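Local coordinates for transposable element Tc3 transposase (PDB 1TC3), which binds the terminal inverted repeats of the Tc3 transposon and cuts both DNA strands at its ends, this chain being the specific DNA-binding domain, at residues C[12-17]-C[39-44]. Numbering follows the deposited sequence.
Unlike the reference sequence in segment 39-44: V40 (reference Glu). With nucleotides of chain A.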
ATOM      1  N   ALA C  12      -5.366   3.073   3.775  1.00 25.05           N
ATOM      2  CA  ALA C  12      -6.812   3.080   3.612  1.00 32.25           C
ATOM      3  C   ALA C  12      -7.163   3.244   2.143  1.00 37.08           C
ATOM      4  O   ALA C  12      -8.117   2.688   1.631  1.00 35.13           O
ATOM      5  CB  ALA C  12      -7.416   4.230   4.415  1.00 35.62           C
ATOM      6  N   GLN C  13      -6.372   4.050   1.475  1.00 22.12           N
ATOM      7  CA  GLN C  13      -6.563   4.243   0.082  1.00 20.19           C
ATOM      8  C   GLN C  13      -6.299   2.897  -0.609  1.00 37.33           C
ATOM      9  O   GLN C  13      -7.103   2.301  -1.342  1.00 45.50           O
ATOM     10  CB  GLN C  13      -5.568   5.321  -0.319  1.00 18.25           C
ATOM     11  CG  GLN C  13      -5.995   6.657   0.282  1.00 10.82           C
ATOM     12  CD  GLN C  13      -5.037   7.746  -0.104  1.00 24.75           C
ATOM     13  OE1 GLN C  13      -3.835   7.497  -0.242  1.00 32.66           O
ATOM     14  NE2 GLN C  13      -5.560   8.970  -0.235  1.00 19.54           N
ATOM     15  N   LEU C  14      -5.138   2.380  -0.334  1.00 28.38           N
ATOM     16  CA  LEU C  14      -4.760   1.120  -0.867  1.00 25.55           C
ATOM     17  C   LEU C  14      -5.843   0.101  -0.710  1.00 32.33           C
ATOM     18  O   LEU C  14      -5.971  -0.803  -1.510  1.00 37.03           O
ATOM     19  CB  LEU C  14      -3.590   0.564  -0.057  1.00 25.70           C
ATOM     20  CG  LEU C  14      -2.329   1.355  -0.277  1.00 30.03           C
ATOM     21  CD1 LEU C  14      -1.196   0.588   0.358  1.00 29.31           C
ATOM     22  CD2 LEU C  14      -2.057   1.477  -1.774  1.00 31.49           C
ATOM     23  N   ASP C  15      -6.585   0.152   0.358  1.00 31.53           N
ATOM     24  CA  ASP C  15      -7.547  -0.914   0.495  1.00 32.40           C
ATOM     25  C   ASP C  15      -8.684  -0.743  -0.448  1.00 33.25           C
ATOM     26  O   ASP C  15      -9.243  -1.716  -0.925  1.00 37.47           O
ATOM     27  CB  ASP C  15      -8.067  -1.160   1.926  1.00 37.75           C
ATOM     28  CG  ASP C  15      -7.022  -1.129   2.977  1.00 53.21           C
ATOM     29  OD1 ASP C  15      -6.200  -2.147   2.917  1.00 47.90           O
ATOM     30  OD2 ASP C  15      -6.958  -0.219   3.772  1.00 59.75           O
ATOM     31  N   VAL C  16      -9.027   0.504  -0.677  1.00 22.96           N
ATOM     32  CA  VAL C  16     -10.133   0.804  -1.559  1.00 21.27           C
ATOM     33  C   VAL C  16      -9.740   0.533  -2.999  1.00 29.06           C
ATOM     34  O   VAL C  16     -10.450  -0.155  -3.710  1.00 33.82           O
ATOM     35  CB  VAL C  16     -10.613   2.216  -1.339  1.00 21.34           C
ATOM     36  CG1 VAL C  16      -9.700   3.205  -2.046  1.00 19.23           C
ATOM     37  CG2 VAL C  16     -12.042   2.353  -1.819  1.00 23.69           C
ATOM     38  N   MET C  17      -8.568   1.026  -3.382  1.00 25.74           N
ATOM     39  CA  MET C  17      -8.003   0.840  -4.696  1.00 23.78           C
ATOM     40  C   MET C  17      -7.920  -0.623  -5.084  1.00 29.66           C
ATOM     41  O   MET C  17      -8.167  -1.044  -6.203  1.00 34.64           O
ATOM     42  CB  MET C  17      -6.625   1.467  -4.732  1.00 25.79           C
ATOM     43  CG  MET C  17      -6.702   2.917  -5.113  1.00 29.95           C
ATOM     44  SD  MET C  17      -5.038   3.559  -5.090  1.00 41.86           S
ATOM     45  CE  MET C  17      -5.264   4.931  -6.214  1.00 37.35           C
ATOM     46  N   ARG C  39       2.842  -3.606  -2.555  1.00 21.81           N
ATOM     47  CA  ARG C  39       2.697  -5.035  -2.773  1.00 22.61           C
ATOM     48  C   ARG C  39       2.578  -5.779  -1.462  1.00 41.33           C
ATOM     49  O   ARG C  39       1.495  -6.252  -1.080  1.00 40.77           O
ATOM     50  CB  ARG C  39       3.829  -5.577  -3.600  1.00 13.05           C
ATOM     51  CG  ARG C  39       3.439  -6.752  -4.479  1.00 44.25           C
ATOM     52  CD  ARG C  39       4.650  -7.345  -5.189  1.00 17.53           C
ATOM     53  NE  ARG C  39       5.057  -6.635  -6.409  1.00 21.66           N
ATOM     54  CZ  ARG C  39       5.970  -5.690  -6.457  1.00 37.44           C
ATOM     55  NH1 ARG C  39       6.574  -5.283  -5.344  1.00 57.63           N
ATOM     56  NH2 ARG C  39       6.252  -5.104  -7.600  1.00 22.22           N
ATOM     57  N   VAL C  40       3.716  -5.833  -0.771  1.00 39.34           N
ATOM     58  CA  VAL C  40       3.833  -6.499   0.507  1.00 36.32           C
ATOM     59  C   VAL C  40       2.614  -6.303   1.395  1.00 35.81           C
ATOM     60  O   VAL C  40       2.041  -7.268   1.880  1.00 43.11           O
ATOM     61  CB  VAL C  40       5.100  -6.081   1.245  1.00 41.72           C
ATOM     62  CG1 VAL C  40       5.380  -7.050   2.377  1.00 45.30           C
ATOM     63  CG2 VAL C  40       6.308  -6.068   0.330  1.00 37.93           C
ATOM     64  N   TYR C  41       2.215  -5.052   1.584  1.00 31.89           N
ATOM     65  CA  TYR C  41       1.068  -4.717   2.402  1.00 31.14           C
ATOM     66  C   TYR C  41      -0.226  -5.359   1.946  1.00 38.06           C
ATOM     67  O   TYR C  41      -0.971  -5.884   2.756  1.00 42.35           O
ATOM     68  CB  TYR C  41       0.820  -3.206   2.429  1.00 33.52           C
ATOM     69  CG  TYR C  41      -0.550  -2.865   2.996  1.00 32.43           C
ATOM     70  CD1 TYR C  41      -0.819  -3.060   4.346  1.00 27.48           C
ATOM     71  CD2 TYR C  41      -1.582  -2.380   2.191  1.00 35.46           C
ATOM     72  CE1 TYR C  41      -2.054  -2.734   4.901  1.00 28.04           C
ATOM     73  CE2 TYR C  41      -2.837  -2.069   2.716  1.00 36.96           C
ATOM     74  CZ  TYR C  41      -3.064  -2.246   4.078  1.00 31.34           C
ATOM     75  OH  TYR C  41      -4.272  -1.929   4.598  1.00 53.99           O
ATOM     76  N   LEU C  42      -0.525  -5.270   0.657  1.00 33.16           N
ATOM     77  CA  LEU C  42      -1.764  -5.830   0.179  1.00 31.00           C
ATOM     78  C   LEU C  42      -1.747  -7.345   0.255  1.00 36.17           C
ATOM     79  O   LEU C  42      -2.786  -8.013   0.283  1.00 32.80           O
ATOM     80  CB  LEU C  42      -2.169  -5.346  -1.240  1.00 28.94           C
ATOM     81  CG  LEU C  42      -2.387  -3.829  -1.340  1.00 31.90           C
ATOM     82  CD1 LEU C  42      -2.358  -3.404  -2.800  1.00 25.79           C
ATOM     83  CD2 LEU C  42      -3.770  -3.481  -0.830  1.00 30.42           C
ATOM     84  N   LYS C  43      -0.549  -7.902   0.271  1.00 32.61           N
ATOM     85  CA  LYS C  43      -0.489  -9.343   0.289  1.00 36.98           C
ATOM     86  C   LYS C  43      -1.013  -9.864   1.616  1.00 56.03           C
ATOM     87  O   LYS C  43      -1.488 -10.995   1.747  1.00 53.46           O
ATOM     88  CB  LYS C  43       0.891  -9.839  -0.121  1.00 42.11           C
ATOM     89  CG  LYS C  43       1.350 -11.114   0.593  1.00100.00           C
ATOM     90  CD  LYS C  43       2.862 -11.195   0.867  1.00100.00           C
ATOM     91  CE  LYS C  43       3.330 -12.469   1.590  1.00100.00           C
ATOM     92  NZ  LYS C  43       3.473 -13.647   0.713  1.00100.00           N
ATOM     93  N   ASP C  44      -0.930  -8.965   2.593  1.00 60.73           N
ATOM     94  CA  ASP C  44      -1.361  -9.184   3.958  1.00 57.35           C
ATOM     95  C   ASP C  44      -1.295  -7.899   4.734  1.00 59.23           C
ATOM     96  O   ASP C  44      -0.277  -7.576   5.331  1.00 68.92           O
ATOM     97  CB  ASP C  44      -0.544 -10.247   4.687  1.00 55.98           C
ATOM     98  CG  ASP C  44      -1.341 -10.731   5.859  1.00 70.74           C
ATOM     99  OD1 ASP C  44      -2.541 -10.469   6.005  1.00 66.14           O
ATOM    100  OD2 ASP C  44      -0.613 -11.416   6.698  1.00 81.20           O
TER
ATOM    101  P    DG A   8       3.774  -8.057  -9.536  1.00 33.94           P
ATOM    102  OP1  DG A   8       2.859  -8.603  -8.525  1.00 28.21           O
ATOM    103  OP2  DG A   8       4.314  -6.679  -9.431  1.00 24.76           O
ATOM    104  O5'  DG A   8       4.933  -9.105  -9.681  1.00 21.24           O
ATOM    105  C5'  DG A   8       6.234  -8.786  -9.562  1.00 54.63           C
ATOM    106  C4'  DG A   8       7.025  -9.945 -10.123  1.00 33.31           C
ATOM    107  O4'  DG A   8       7.525  -9.608 -11.404  1.00 43.39           O
ATOM    108  C3'  DG A   8       8.245 -10.342  -9.317  1.00 47.40           C
ATOM    109  O3'  DG A   8       8.118 -11.670  -9.049  1.00 44.13           O
ATOM    110  C2'  DG A   8       9.468 -10.025 -10.170  1.00 16.96           C
ATOM    111  C1'  DG A   8       8.841  -9.141 -11.222  1.00 26.22           C
ATOM    112  N9   DG A   8       8.814  -7.703 -10.963  1.00 18.21           N
ATOM    113  C8   DG A   8       7.901  -6.684 -10.839  1.00 38.67           C
ATOM    114  N7   DG A   8       8.434  -5.494 -10.748  1.00 36.61           N
ATOM    115  C5   DG A   8       9.788  -5.712 -10.918  1.00 23.08           C
ATOM    116  C6   DG A   8      10.866  -4.797 -10.977  1.00 50.21           C
ATOM    117  O6   DG A   8      10.847  -3.574 -10.822  1.00 29.66           O
ATOM    118  N1   DG A   8      12.060  -5.426 -11.230  1.00 16.35           N
ATOM    119  C2   DG A   8      12.188  -6.760 -11.345  1.00 34.85           C
ATOM    120  N2   DG A   8      13.425  -7.164 -11.502  1.00 25.29           N
ATOM    121  N3   DG A   8      11.207  -7.647 -11.260  1.00 15.93           N
ATOM    122  C4   DG A   8      10.034  -7.056 -11.092  1.00 28.39           C
ATOM    123  P    DT A   9       8.749 -12.056  -7.654  1.00 50.27           P
ATOM    124  OP1  DT A   9       8.217 -13.391  -7.229  1.00 30.83           O
ATOM    125  OP2  DT A   9       8.575 -10.882  -6.759  1.00 41.86           O
ATOM    126  O5'  DT A   9      10.236 -12.156  -8.263  1.00 31.72           O
ATOM    127  C5'  DT A   9      11.391 -12.536  -7.598  1.00 64.39           C
ATOM    128  C4'  DT A   9      12.551 -11.701  -8.090  1.00 24.57           C
ATOM    129  O4'  DT A   9      12.117 -10.389  -8.417  1.00 47.61           O
ATOM    130  C3'  DT A   9      13.558 -11.525  -6.983  1.00 14.14           C
ATOM    131  O3'  DT A   9      14.576 -12.431  -7.273  1.00100.00           O
ATOM    132  C2'  DT A   9      14.029 -10.078  -7.045  1.00 96.19           C
ATOM    133  C1'  DT A   9      13.118  -9.461  -8.076  1.00 25.72           C
ATOM    134  N1   DT A   9      12.448  -8.147  -7.792  1.00 31.91           N
ATOM    135  C2   DT A   9      13.042  -6.926  -7.932  1.00 24.47           C
ATOM    136  O2   DT A   9      14.230  -6.808  -8.120  1.00 52.52           O
ATOM    137  N3   DT A   9      12.225  -5.830  -7.842  1.00 19.88           N
ATOM    138  C4   DT A   9      10.886  -5.836  -7.609  1.00 40.95           C
ATOM    139  O4   DT A   9      10.343  -4.742  -7.496  1.00 49.81           O
ATOM    140  C5   DT A   9      10.291  -7.170  -7.463  1.00 13.50           C
ATOM    141  C7   DT A   9       8.835  -7.372  -7.167  1.00 21.82           C
ATOM    142  C6   DT A   9      11.092  -8.239  -7.594  1.00 23.06           C
TER
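Y41 reaches from helix 35-43 to helix 8-19 and meets L14 and D15 there. The segment axes come within 10.8 Å of each other, crossing at -69°, and side chains span most of the space. With CG anti to the backbone N (chi1 166°), the Y41 ring extends to segment 12-17, where L14 CD1 lies 3.5 Å from Y41 CD2, in an oblique approach. L42, itself partly exposed, adds to this tight apolar part: its CD2 branch sits 3.5 Å from L14 O and also touches L14 CB. Outside the two segments, L6 packs on both L14 and Y41, and Y48 meets the Y41 ring edge-to-face.

On the D15 side, which is partly exposed, a single hydrogen bond replaces the buried packing of L14 on Y41. Y41 OH donates to D15 OD1 at 2.6 Å, on the syn lone pair, with carboxylate and ring planes 57° apart. A phenylalanine in place of Y41 has no hydroxyl and would probably leave the D15 carboxylate without this donor.

R39 makes no contact with segment 12-17 and turns its guanidinium to the DNA: NE and NH2 each bond OP2 of DG8 of chain A, both at 3.1 Å, while the DT9 methyl C7 of chain A lies over the guanidinium face, 3.4 Å from R39 CZ. A first helix packed against a DNA-contacting third helix is characteristic of the three-helix, helix-turn-helix domain.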